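Local coordinates for protein geranyltranstransferase (Methylococcus capsulatus, PDB 3TS7) that probably catalyses the condensation of isoprenoid diphosphates to farnesyl diphosphate with the help of magnesium, as an all-helical member of the FPP/GGPP synthase family, at residues 19-24 with 45-50; 53-58 with 78-83; 57-62 with 71-76. All blocks are in the same frame, centred on the assembly; numbering follows the deposited sequence.

In the fold
From the N terminus, helix 5-27 leads into helix 36-46, and interaction 1 closes that loop where 45-50 returns to 19-24. The chain then enters helix 53-65, from which two further contacts start. Interaction 3 (57-62 with 71-76) closes the short turn into helix 73-90; its span falls inside the longer one of interaction 2 (53-58 with 78-83), the two overlapping at Leu-57 and Thr-58, and together they zip one antiparallel helical hairpin. Interaction 1 is in series with both, yet joins them in space: Leu-24 and Val-46 pack on Phe-81, Val-20 on Pro-55, and Arg-19 forms a salt bridge with Asp-73.

Interaction 1: residues 19-24 with 45-50; sequences RVERAL and SVLGGG
Glu-21 reaches from helix 5-27 to the glycine-rich loop that follows helix 36-46, where its carboxylate accepts a short hydrogen bond from Gly-48 N and a weak one from Gly-49 N. Starting at CB, the chain first places CG anti to the backbone N (chi1 -174°), then bends at chi2 (74°), which turns the carboxylate toward the loop. CD comes to 3.6 Å from Gly-48 N. OE1 then accepts from Gly-48 N at 2.7 Å through its syn lone pair, the one on the side of the other oxygen, and the N-H...O angle of 172° makes this bond nearly straight. The same OE1 rests 3.5 Å from Leu-47 CB. OE2 receives only the weak bond from Gly-49 N at 3.4 Å, but it is also in a salt bridge with Arg-52, so both oxygens are engaged.

The loop is the glycine run that leads into the basic G-K-x-x-R motif of trans-prenyl synthases, of which Arg-54 is the arginine. Leu-47 is the first residue to leave helical geometry, and Gly-48 and Gly-49 take positive phi values at which a CB would be jammed against the preceding carbonyl oxygen. The carboxylate thus meets two consecutive amides where the chain turns out of its helix. Arg-52 also binds Val-46 O, so this one guanidinium spans the acid and the helix end.

Beside this polar grip lies an apolar patch. Leu-47 CD2 fits between Glu-21 and Leu-24, 3.7 Å from the backbone Glu-21 O and 3.9 Å from Leu-24 CB. Val-46 puts CG1 against the three carbons round Leu-24 CG, equally near Leu-24 CB, CD1 and CD2 at 4.0 Å. Helix 73-90 backs this patch, where Phe-81 touches Leu-24 and Val-84 touches Val-46.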
ATOM      1  N   ARG B  19     -10.355  16.646  15.165  1.00 47.37           N
ATOM      2  CA  ARG B  19      -8.893  16.694  15.062  1.00 44.47           C
ATOM      3  C   ARG B  19      -8.362  15.785  13.946  1.00 45.61           C
ATOM      4  O   ARG B  19      -7.491  16.195  13.174  1.00 43.04           O
ATOM      5  CB  ARG B  19      -8.232  16.354  16.394  1.00 42.38           C
ATOM      6  CG  ARG B  19      -6.728  16.411  16.352  1.00 36.51           C
ATOM      7  CD  ARG B  19      -6.112  15.904  17.623  1.00 46.27           C
ATOM      8  NE  ARG B  19      -4.659  16.048  17.566  1.00 40.22           N
ATOM      9  CZ  ARG B  19      -3.953  16.908  18.288  1.00 50.46           C
ATOM     10  NH1 ARG B  19      -4.563  17.703  19.162  1.00 45.88           N
ATOM     11  NH2 ARG B  19      -2.631  16.956  18.148  1.00 40.10           N
ATOM     12  N   VAL B  20      -8.900  14.570  13.838  1.00 39.65           N
ATOM     13  CA  VAL B  20      -8.511  13.679  12.735  1.00 39.11           C
ATOM     14  C   VAL B  20      -9.032  14.173  11.362  1.00 41.30           C
ATOM     15  O   VAL B  20      -8.358  13.988  10.349  1.00 44.66           O
ATOM     16  CB  VAL B  20      -8.918  12.192  12.999  1.00 41.64           C
ATOM     17  CG1 VAL B  20     -10.389  11.970  12.713  1.00 31.16           C
ATOM     18  CG2 VAL B  20      -8.050  11.235  12.176  1.00 42.55           C
ATOM     19  N   GLU B  21     -10.209  14.805  11.328  1.00 41.58           N
ATOM     20  CA  GLU B  21     -10.757  15.320  10.077  1.00 42.89           C
ATOM     21  C   GLU B  21      -9.807  16.343   9.449  1.00 43.06           C
ATOM     22  O   GLU B  21      -9.580  16.315   8.233  1.00 45.91           O
ATOM     23  CB  GLU B  21     -12.124  15.969  10.296  1.00 40.83           C
ATOM     24  CG  GLU B  21     -12.844  16.422   9.013  1.00 45.12           C
ATOM     25  CD  GLU B  21     -13.411  15.269   8.194  1.00 61.93           C
ATOM     26  OE1 GLU B  21     -13.675  15.475   6.992  1.00 69.07           O
ATOM     27  OE2 GLU B  21     -13.609  14.159   8.740  1.00 76.06           O
ATOM     28  N   ARG B  22      -9.258  17.221  10.286  1.00 41.39           N
ATOM     29  CA  ARG B  22      -8.288  18.239   9.870  1.00 46.67           C
ATOM     30  C   ARG B  22      -6.932  17.631   9.537  1.00 47.15           C
ATOM     31  O   ARG B  22      -6.225  18.113   8.643  1.00 45.40           O
ATOM     32  CB  ARG B  22      -8.110  19.293  10.961  1.00 46.71           C
ATOM     33  CG  ARG B  22      -9.346  20.189  11.217  1.00 57.59           C
ATOM     34  CD  ARG B  22      -9.010  21.372  12.128  1.00 65.13           C
ATOM     35  NE  ARG B  22      -8.037  21.018  13.170  1.00 86.82           N
ATOM     36  CZ  ARG B  22      -8.337  20.636  14.415  1.00 93.18           C
ATOM     37  NH1 ARG B  22      -9.604  20.556  14.816  1.00 90.72           N
ATOM     38  NH2 ARG B  22      -7.359  20.332  15.271  1.00 71.46           N
ATOM     39  N   ALA B  23      -6.572  16.567  10.248  1.00 42.67           N
ATOM     40  CA  ALA B  23      -5.270  15.946  10.051  1.00 44.30           C
ATOM     41  C   ALA B  23      -5.241  15.154   8.739  1.00 45.07           C
ATOM     42  O   ALA B  23      -4.217  15.162   8.030  1.00 43.21           O
ATOM     43  CB  ALA B  23      -4.869  15.094  11.254  1.00 41.11           C
ATOM     44  N   LEU B  24      -6.373  14.525   8.398  1.00 39.52           N
ATOM     45  CA  LEU B  24      -6.525  13.817   7.118  1.00 38.35           C
ATOM     46  C   LEU B  24      -6.508  14.790   5.928  1.00 39.09           C
ATOM     47  O   LEU B  24      -5.828  14.535   4.933  1.00 38.38           O
ATOM     48  CB  LEU B  24      -7.805  12.964   7.084  1.00 35.70           C
ATOM     49  CG  LEU B  24      -7.887  11.792   8.074  1.00 36.14           C
ATOM     50  CD1 LEU B  24      -9.340  11.410   8.350  1.00 45.32           C
ATOM     51  CD2 LEU B  24      -7.096  10.597   7.613  1.00 37.43           C
ATOM     52  N   SER B  45     -13.844   9.802  -0.486  1.00 48.23           N
ATOM     53  CA  SER B  45     -13.906   8.603   0.329  1.00 46.11           C
ATOM     54  C   SER B  45     -13.381   8.791   1.754  1.00 47.61           C
ATOM     55  O   SER B  45     -13.912   8.192   2.688  1.00 44.69           O
ATOM     56  CB  SER B  45     -13.181   7.474  -0.372  1.00 46.38           C
ATOM     57  OG  SER B  45     -13.845   7.133  -1.576  1.00 45.34           O
ATOM     58  N   VAL B  46     -12.362   9.626   1.934  1.00 44.36           N
ATOM     59  CA  VAL B  46     -11.754   9.783   3.257  1.00 43.12           C
ATOM     60  C   VAL B  46     -12.460  10.807   4.143  1.00 46.00           C
ATOM     61  O   VAL B  46     -12.648  10.572   5.338  1.00 46.72           O
ATOM     62  CB  VAL B  46     -10.244  10.108   3.160  1.00 41.24           C
ATOM     63  CG1 VAL B  46      -9.649  10.481   4.523  1.00 35.90           C
ATOM     64  CG2 VAL B  46      -9.515   8.934   2.610  1.00 35.48           C
ATOM     65  N   LEU B  47     -12.856  11.933   3.560  1.00 42.94           N
ATOM     66  CA  LEU B  47     -13.302  13.064   4.356  1.00 48.44           C
ATOM     67  C   LEU B  47     -14.815  13.099   4.511  1.00 48.50           C
ATOM     68  O   LEU B  47     -15.532  12.337   3.857  1.00 52.87           O
ATOM     69  CB  LEU B  47     -12.785  14.379   3.761  1.00 50.67           C
ATOM     70  CG  LEU B  47     -11.274  14.583   3.755  1.00 51.21           C
ATOM     71  CD1 LEU B  47     -10.912  15.827   2.964  1.00 54.80           C
ATOM     72  CD2 LEU B  47     -10.699  14.648   5.183  1.00 39.86           C
ATOM     73  N   GLY B  48     -15.283  13.976   5.394  1.00 52.00           N
ATOM     74  CA  GLY B  48     -16.718  14.174   5.631  1.00 58.81           C
ATOM     75  C   GLY B  48     -17.311  13.256   6.688  1.00 65.79           C
ATOM     76  O   GLY B  48     -18.512  12.976   6.667  1.00 68.50           O
ATOM     77  N   GLY B  49     -16.479  12.788   7.615  1.00 64.17           N
ATOM     78  CA  GLY B  49     -16.950  11.942   8.708  1.00 65.65           C
ATOM     79  C   GLY B  49     -16.797  10.444   8.490  1.00 67.09           C
ATOM     80  O   GLY B  49     -16.033   9.986   7.632  1.00 68.08           O
ATOM     81  N   GLY B  50     -17.566   9.683   9.262  1.00 64.40           N
ATOM     82  CA  GLY B  50     -17.327   8.259   9.463  1.00 55.07           C
ATOM     83  C   GLY B  50     -17.038   8.114  10.942  1.00 54.67           C
ATOM     84  O   GLY B  50     -16.752   9.107  11.617  1.00 53.19           O
TER

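Interaction 2: residues 53-58 with 78-83; sequences MRPLLT and AVEFIH. With PO4 (phosphate ion), chain E; PO4 (phosphate ion), chain F.
Val-79 opens the contact between helix 73-90 and helix 53-65 by laying CG2 in the notch made by Arg-54 and Thr-58. The two short helical segments run nearly antiparallel, at 160° with axes 8.7 Å apart. Val-79 CG2 is 4.0 Å from Arg-54 CB and no farther from the Thr-58 hydroxyl, whose polar partner is the carbonyl oxygen of Ser-195 on helix 177-201.

Next comes Glu-80, whose side chain crosses that of Pro-55 at about a right angle, with OE2 3.3 Å from Pro-55 CD. OE1 forms a salt bridge with Arg-52, whereas OE2 accepts a hydrogen bond of 2.6 Å from water 1. That water accepts in turn from Arg-54 N and from Arg-54 NH2 at 2.9 Å, so Glu-80 is linked to the guanidinium through the water, which probably helps hold it in place.

Three residues on, His-83 has CG anti to the backbone N (chi1 170°), which sets its ring against one face of the guanidinium, with Arg-54 NH2 over the ring centre. The guanidinium lies flat on that ring, centres 3.8 Å apart and planes 10° from parallel. Each group then uses its edge for an anion: Arg-54 NH1 donates to O4 of the chain E phosphate at 2.8 Å, and His-83 NE2 donates to O1 of the chain F phosphate at 2.7 Å.

Lys-51 also bonds to phosphate here. Both ions probably came from the crystallisation liquor, but a lysine, an arginine and a histidine so gathered are consistent with the isopentenyl diphosphate site of farnesyl diphosphate synthases. Because the flat faces are spent on each other, the N-H edges are left to the anions, so the stack probably sets the spacing of the two phosphate sites.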
ATOM      1  N   MET B  53     -13.116   4.861  14.041  1.00 38.34           N
ATOM      2  CA  MET B  53     -12.875   3.945  15.148  1.00 37.06           C
ATOM      3  C   MET B  53     -11.380   3.707  15.350  1.00 38.06           C
ATOM      4  O   MET B  53     -10.881   3.711  16.483  1.00 32.79           O
ATOM      5  CB  MET B  53     -13.574   2.604  14.900  1.00 36.80           C
ATOM      6  CG  MET B  53     -13.604   1.707  16.149  1.00 48.73           C
ATOM      7  SD  MET B  53     -13.357  -0.062  15.887  1.00 58.36           S
ATOM      8  CE  MET B  53     -14.471  -0.454  14.547  1.00 47.90           C
ATOM      9  N   ARG B  54     -10.667   3.481  14.251  1.00 33.84           N
ATOM     10  CA  ARG B  54      -9.231   3.217  14.362  1.00 31.51           C
ATOM     11  C   ARG B  54      -8.395   4.404  14.894  1.00 30.99           C
ATOM     12  O   ARG B  54      -7.542   4.186  15.760  1.00 36.70           O
ATOM     13  CB  ARG B  54      -8.676   2.574  13.087  1.00 37.24           C
ATOM     14  CG  ARG B  54      -9.207   1.171  12.883  1.00 35.82           C
ATOM     15  CD  ARG B  54      -9.428   0.878  11.427  1.00 41.70           C
ATOM     16  NE  ARG B  54     -10.247  -0.316  11.260  1.00 39.61           N
ATOM     17  CZ  ARG B  54     -11.567  -0.311  11.165  1.00 33.82           C
ATOM     18  NH1 ARG B  54     -12.207  -1.457  11.016  1.00 39.39           N
ATOM     19  NH2 ARG B  54     -12.246   0.825  11.207  1.00 39.35           N
ATOM     20  N   PRO B  55      -8.626   5.643  14.386  1.00 35.84           N
ATOM     21  CA  PRO B  55      -8.032   6.835  15.000  1.00 37.07           C
ATOM     22  C   PRO B  55      -8.403   7.035  16.459  1.00 33.69           C
ATOM     23  O   PRO B  55      -7.552   7.439  17.239  1.00 37.43           O
ATOM     24  CB  PRO B  55      -8.635   7.980  14.178  1.00 34.24           C
ATOM     25  CG  PRO B  55      -8.722   7.398  12.828  1.00 39.44           C
ATOM     26  CD  PRO B  55      -9.189   5.983  13.063  1.00 34.04           C
ATOM     27  N   LEU B  56      -9.662   6.777  16.814  1.00 40.43           N
ATOM     28  CA  LEU B  56     -10.091   6.902  18.218  1.00 38.56           C
ATOM     29  C   LEU B  56      -9.279   5.964  19.087  1.00 35.93           C
ATOM     30  O   LEU B  56      -8.777   6.375  20.129  1.00 31.11           O
ATOM     31  CB  LEU B  56     -11.575   6.615  18.381  1.00 36.51           C
ATOM     32  CG  LEU B  56     -12.555   7.662  17.859  1.00 45.33           C
ATOM     33  CD1 LEU B  56     -13.973   7.103  17.894  1.00 46.16           C
ATOM     34  CD2 LEU B  56     -12.450   8.948  18.634  1.00 41.15           C
ATOM     35  N   LEU B  57      -9.115   4.719  18.637  1.00 34.37           N
ATOM     36  CA  LEU B  57      -8.229   3.782  19.321  1.00 33.99           C
ATOM     37  C   LEU B  57      -6.800   4.301  19.429  1.00 36.44           C
ATOM     38  O   LEU B  57      -6.189   4.165  20.471  1.00 33.71           O
ATOM     39  CB  LEU B  57      -8.228   2.423  18.630  1.00 35.67           C
ATOM     40  CG  LEU B  57      -9.508   1.626  18.876  1.00 44.36           C
ATOM     41  CD1 LEU B  57      -9.572   0.468  17.897  1.00 33.18           C
ATOM     42  CD2 LEU B  57      -9.541   1.142  20.325  1.00 41.71           C
ATOM     43  N   THR B  58      -6.261   4.889  18.355  1.00 31.07           N
ATOM     44  CA  THR B  58      -4.912   5.465  18.426  1.00 31.11           C
ATOM     45  C   THR B  58      -4.844   6.618  19.455  1.00 28.88           C
ATOM     46  O   THR B  58      -3.981   6.614  20.336  1.00 33.75           O
ATOM     47  CB  THR B  58      -4.417   5.938  17.037  1.00 32.10           C
ATOM     48  OG1 THR B  58      -4.438   4.819  16.133  1.00 30.79           O
ATOM     49  CG2 THR B  58      -2.988   6.453  17.135  1.00 30.71           C
ATOM     50  N   ALA B  78      -2.642   7.405   9.155  1.00 32.40           N
ATOM     51  CA  ALA B  78      -2.077   6.254   8.440  1.00 32.82           C
ATOM     52  C   ALA B  78      -3.000   5.058   8.531  1.00 36.97           C
ATOM     53  O   ALA B  78      -3.280   4.425   7.507  1.00 31.30           O
ATOM     54  CB  ALA B  78      -0.691   5.884   8.974  1.00 30.91           C
ATOM     55  N   VAL B  79      -3.486   4.747   9.742  1.00 29.85           N
ATOM     56  CA  VAL B  79      -4.412   3.606   9.868  1.00 37.69           C
ATOM     57  C   VAL B  79      -5.747   3.881   9.216  1.00 28.62           C
ATOM     58  O   VAL B  79      -6.351   2.970   8.673  1.00 36.18           O
ATOM     59  CB  VAL B  79      -4.622   3.074  11.330  1.00 30.63           C
ATOM     60  CG1 VAL B  79      -3.380   2.387  11.827  1.00 39.61           C
ATOM     61  CG2 VAL B  79      -5.078   4.186  12.285  1.00 34.33           C
ATOM     62  N   GLU B  80      -6.201   5.135   9.248  1.00 34.17           N
ATOM     63  CA  GLU B  80      -7.467   5.493   8.620  1.00 30.47           C
ATOM     64  C   GLU B  80      -7.405   5.460   7.086  1.00 40.36           C
ATOM     65  O   GLU B  80      -8.395   5.079   6.439  1.00 36.63           O
ATOM     66  CB  GLU B  80      -7.964   6.861   9.105  1.00 32.38           C
ATOM     67  CG  GLU B  80      -9.366   7.245   8.647  1.00 35.70           C
ATOM     68  CD  GLU B  80     -10.476   6.388   9.265  1.00 45.62           C
ATOM     69  OE1 GLU B  80     -11.666   6.706   9.062  1.00 44.67           O
ATOM     70  OE2 GLU B  80     -10.175   5.396   9.951  1.00 39.96           O
ATOM     71  N   PHE B  81      -6.258   5.861   6.523  1.00 36.87           N
ATOM     72  CA  PHE B  81      -6.025   5.761   5.077  1.00 33.26           C
ATOM     73  C   PHE B  81      -6.133   4.302   4.627  1.00 35.85           C
ATOM     74  O   PHE B  81      -6.810   4.013   3.639  1.00 37.46           O
ATOM     75  CB  PHE B  81      -4.645   6.329   4.675  1.00 29.69           C
ATOM     76  CG  PHE B  81      -4.568   7.849   4.646  1.00 31.77           C
ATOM     77  CD1 PHE B  81      -5.715   8.631   4.512  1.00 30.09           C
ATOM     78  CD2 PHE B  81      -3.328   8.489   4.670  1.00 42.03           C
ATOM     79  CE1 PHE B  81      -5.629  10.049   4.454  1.00 36.28           C
ATOM     80  CE2 PHE B  81      -3.235   9.900   4.621  1.00 35.23           C
ATOM     81  CZ  PHE B  81      -4.389  10.672   4.522  1.00 35.25           C
ATOM     82  N   ILE B  82      -5.477   3.400   5.365  1.00 30.56           N
ATOM     83  CA  ILE B  82      -5.515   1.970   5.073  1.00 34.91           C
ATOM     84  C   ILE B  82      -6.948   1.469   5.123  1.00 35.36           C
ATOM     85  O   ILE B  82      -7.409   0.838   4.165  1.00 36.48           O
ATOM     86  CB  ILE B  82      -4.614   1.130   6.015  1.00 33.09           C
ATOM     87  CG1 ILE B  82      -3.132   1.456   5.811  1.00 35.78           C
ATOM     88  CG2 ILE B  82      -4.799  -0.362   5.764  1.00 34.01           C
ATOM     89  CD1 ILE B  82      -2.559   1.058   4.439  1.00 42.56           C
ATOM     90  N   HIS B  83      -7.651   1.789   6.212  1.00 35.45           N
ATOM     91  CA  HIS B  83      -9.070   1.407   6.384  1.00 35.55           C
ATOM     92  C   HIS B  83      -9.923   1.848   5.186  1.00 40.39           C
ATOM     93  O   HIS B  83     -10.627   1.030   4.588  1.00 40.79           O
ATOM     94  CB  HIS B  83      -9.623   1.971   7.698  1.00 33.37           C
ATOM     95  CG  HIS B  83     -11.107   1.828   7.845  1.00 39.71           C
ATOM     96  ND1 HIS B  83     -11.735   0.601   7.903  1.00 40.54           N
ATOM     97  CD2 HIS B  83     -12.089   2.756   7.930  1.00 38.82           C
ATOM     98  CE1 HIS B  83     -13.040   0.780   7.997  1.00 34.39           C
ATOM     99  NE2 HIS B  83     -13.281   2.078   8.028  1.00 41.32           N
TER
HETATM  100  P   PO4 E 323     -16.040   0.017  10.997  1.00 76.11           P
HETATM  101  O1  PO4 E 323     -16.186   0.473   9.561  1.00 77.88           O
HETATM  102  O2  PO4 E 323     -15.682   1.179  11.892  1.00 77.28           O
HETATM  103  O3  PO4 E 323     -17.346  -0.555  11.474  1.00 70.24           O
HETATM  104  O4  PO4 E 323     -14.960  -1.035  11.060  1.00 62.99           O
HETATM  105  P   PO4 F 324     -16.366   3.787   8.801  1.00 79.55           P
HETATM  106  O1  PO4 F 324     -14.900   4.119   8.898  1.00 78.79           O
HETATM  107  O2  PO4 F 324     -16.874   3.362  10.156  1.00 95.65           O
HETATM  108  O3  PO4 F 324     -17.137   5.010   8.368  1.00 88.82           O
HETATM  109  O4  PO4 F 324     -16.556   2.683   7.797  1.00 77.12           O
HETATM  110  O   HOH W   1     -11.528   3.607  11.331  1.00 34.01           O

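Interaction 3: residues 57-62 with 71-76; sequences LTYATG and LLDGPA
The hydrogen bond across this contact runs from Tyr-59 OH to Asp-73 OD1, at 2.7 Å. It uses the anti lone pair of OD1, on the side away from the other oxygen, and the ring and carboxylate planes stand 73° apart. Tyr-59 CG lies opposite the carbonyl carbon, beside the backbone N (chi1 -72°), which carries the ring across to the start of helix 73-90. Arg-19 of helix 5-27 forms a salt bridge with the same OD1, so this oxygen serves two donors.

A CH-pi contact covers one face of the ring: Ala-76 CB sits 4.2 Å from the Tyr-59 ring centroid, 25° off its normal and displaced toward the rim. These contacts fasten helix 73-90 to helix 53-65, neighbours in the all-helical isoprenoid synthase fold, at the turn of their hairpin. A phenylalanine here, lacking the hydroxyl, would probably leave Asp-73 OD1 leaning on Arg-19 and the ring less firmly fixed in its rotation.

The remaining contacts are apolar. Leu-72 CB lies 4.0 Å from Tyr-59 CD1, while Leu-72 CD1 reaches 3.6 Å from Gly-62 CA, close enough that a beta carbon on this glycine would clash with it. Thr-58 CB meets Ala-76 CB at 4.1 Å, where the two backbones come close.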
ATOM      1  N   LEU B  57      -9.115   4.719  18.637  1.00 34.37           N
ATOM      2  CA  LEU B  57      -8.229   3.782  19.321  1.00 33.99           C
ATOM      3  C   LEU B  57      -6.800   4.301  19.429  1.00 36.44           C
ATOM      4  O   LEU B  57      -6.189   4.165  20.471  1.00 33.71           O
ATOM      5  CB  LEU B  57      -8.228   2.423  18.630  1.00 35.67           C
ATOM      6  CG  LEU B  57      -9.508   1.626  18.876  1.00 44.36           C
ATOM      7  CD1 LEU B  57      -9.572   0.468  17.897  1.00 33.18           C
ATOM      8  CD2 LEU B  57      -9.541   1.142  20.325  1.00 41.71           C
ATOM      9  N   THR B  58      -6.261   4.889  18.355  1.00 31.07           N
ATOM     10  CA  THR B  58      -4.912   5.465  18.426  1.00 31.11           C
ATOM     11  C   THR B  58      -4.844   6.618  19.455  1.00 28.88           C
ATOM     12  O   THR B  58      -3.981   6.614  20.336  1.00 33.75           O
ATOM     13  CB  THR B  58      -4.417   5.938  17.037  1.00 32.10           C
ATOM     14  OG1 THR B  58      -4.438   4.819  16.133  1.00 30.79           O
ATOM     15  CG2 THR B  58      -2.988   6.453  17.135  1.00 30.71           C
ATOM     16  N   TYR B  59      -5.759   7.574  19.341  1.00 28.91           N
ATOM     17  CA  TYR B  59      -5.759   8.720  20.244  1.00 36.58           C
ATOM     18  C   TYR B  59      -6.040   8.290  21.693  1.00 36.69           C
ATOM     19  O   TYR B  59      -5.365   8.739  22.612  1.00 32.41           O
ATOM     20  CB  TYR B  59      -6.768   9.776  19.791  1.00 40.14           C
ATOM     21  CG  TYR B  59      -6.380  10.568  18.537  1.00 37.16           C
ATOM     22  CD1 TYR B  59      -5.154  11.242  18.446  1.00 39.86           C
ATOM     23  CD2 TYR B  59      -7.270  10.671  17.470  1.00 39.80           C
ATOM     24  CE1 TYR B  59      -4.823  11.985  17.295  1.00 38.43           C
ATOM     25  CE2 TYR B  59      -6.956  11.398  16.332  1.00 42.35           C
ATOM     26  CZ  TYR B  59      -5.736  12.055  16.254  1.00 39.57           C
ATOM     27  OH  TYR B  59      -5.473  12.761  15.105  1.00 41.77           O
ATOM     28  N   ALA B  60      -7.002   7.391  21.892  1.00 38.06           N
ATOM     29  CA  ALA B  60      -7.343   6.951  23.257  1.00 35.31           C
ATOM     30  C   ALA B  60      -6.225   6.172  23.904  1.00 32.21           C
ATOM     31  O   ALA B  60      -5.965   6.348  25.086  1.00 35.74           O
ATOM     32  CB  ALA B  60      -8.647   6.136  23.267  1.00 34.97           C
ATOM     33  N   THR B  61      -5.558   5.314  23.135  1.00 28.82           N
ATOM     34  CA  THR B  61      -4.405   4.576  23.642  1.00 30.88           C
ATOM     35  C   THR B  61      -3.273   5.534  24.023  1.00 35.43           C
ATOM     36  O   THR B  61      -2.668   5.389  25.075  1.00 34.04           O
ATOM     37  CB  THR B  61      -3.886   3.556  22.600  1.00 29.79           C
ATOM     38  OG1 THR B  61      -4.931   2.620  22.306  1.00 40.19           O
ATOM     39  CG2 THR B  61      -2.665   2.813  23.102  1.00 29.97           C
ATOM     40  N   GLY B  62      -3.007   6.525  23.174  1.00 36.18           N
ATOM     41  CA  GLY B  62      -1.939   7.493  23.444  1.00 36.16           C
ATOM     42  C   GLY B  62      -2.149   8.282  24.725  1.00 32.93           C
ATOM     43  O   GLY B  62      -1.215   8.464  25.514  1.00 38.00           O
ATOM     44  N   LEU B  71       2.086  13.680  18.445  1.00 37.35           N
ATOM     45  CA  LEU B  71       2.823  12.523  17.928  1.00 37.26           C
ATOM     46  C   LEU B  71       1.914  11.450  17.311  1.00 35.53           C
ATOM     47  O   LEU B  71       2.405  10.520  16.666  1.00 38.75           O
ATOM     48  CB  LEU B  71       3.688  11.872  19.018  1.00 31.13           C
ATOM     49  CG  LEU B  71       4.757  12.699  19.738  1.00 38.40           C
ATOM     50  CD1 LEU B  71       5.607  11.793  20.623  1.00 43.18           C
ATOM     51  CD2 LEU B  71       5.647  13.482  18.781  1.00 37.35           C
ATOM     52  N   LEU B  72       0.609  11.597  17.496  1.00 34.03           N
ATOM     53  CA  LEU B  72      -0.359  10.559  17.139  1.00 37.29           C
ATOM     54  C   LEU B  72      -1.186  10.885  15.916  1.00 34.96           C
ATOM     55  O   LEU B  72      -1.772   9.980  15.354  1.00 35.00           O
ATOM     56  CB  LEU B  72      -1.302  10.252  18.318  1.00 34.87           C
ATOM     57  CG  LEU B  72      -0.668   9.781  19.634  1.00 38.51           C
ATOM     58  CD1 LEU B  72      -1.717   9.782  20.718  1.00 45.19           C
ATOM     59  CD2 LEU B  72       0.002   8.419  19.528  1.00 37.78           C
ATOM     60  N   ASP B  73      -1.221  12.157  15.500  1.00 34.89           N
ATOM     61  CA  ASP B  73      -1.930  12.556  14.294  1.00 36.18           C
ATOM     62  C   ASP B  73      -1.524  11.743  13.057  1.00 35.25           C
ATOM     63  O   ASP B  73      -2.385  11.232  12.362  1.00 39.34           O
ATOM     64  CB  ASP B  73      -1.763  14.056  14.010  1.00 38.44           C
ATOM     65  CG  ASP B  73      -2.467  14.936  15.034  1.00 45.81           C
ATOM     66  OD1 ASP B  73      -3.590  14.611  15.463  1.00 47.84           O
ATOM     67  OD2 ASP B  73      -1.898  15.974  15.402  1.00 41.22           O
ATOM     68  N   GLY B  74      -0.221  11.631  12.815  1.00 37.59           N
ATOM     69  CA  GLY B  74       0.331  10.867  11.702  1.00 36.07           C
ATOM     70  C   GLY B  74      -0.078   9.404  11.708  1.00 38.03           C
ATOM     71  O   GLY B  74      -0.701   8.949  10.748  1.00 35.16           O
ATOM     72  N   PRO B  75       0.230   8.669  12.802  1.00 37.23           N
ATOM     73  CA  PRO B  75      -0.212   7.267  12.880  1.00 34.72           C
ATOM     74  C   PRO B  75      -1.727   7.086  12.803  1.00 31.90           C
ATOM     75  O   PRO B  75      -2.170   6.126  12.184  1.00 37.28           O
ATOM     76  CB  PRO B  75       0.347   6.813  14.223  1.00 32.64           C
ATOM     77  CG  PRO B  75       1.565   7.605  14.369  1.00 33.72           C
ATOM     78  CD  PRO B  75       1.162   8.970  13.903  1.00 27.69           C
ATOM     79  N   ALA B  76      -2.510   8.017  13.358  1.00 32.18           N
ATOM     80  CA  ALA B  76      -3.978   7.926  13.285  1.00 31.64           C
ATOM     81  C   ALA B  76      -4.478   8.064  11.852  1.00 38.75           C
ATOM     82  O   ALA B  76      -5.350   7.308  11.431  1.00 38.61           O
ATOM     83  CB  ALA B  76      -4.668   8.941  14.201  1.00 28.75           C
TER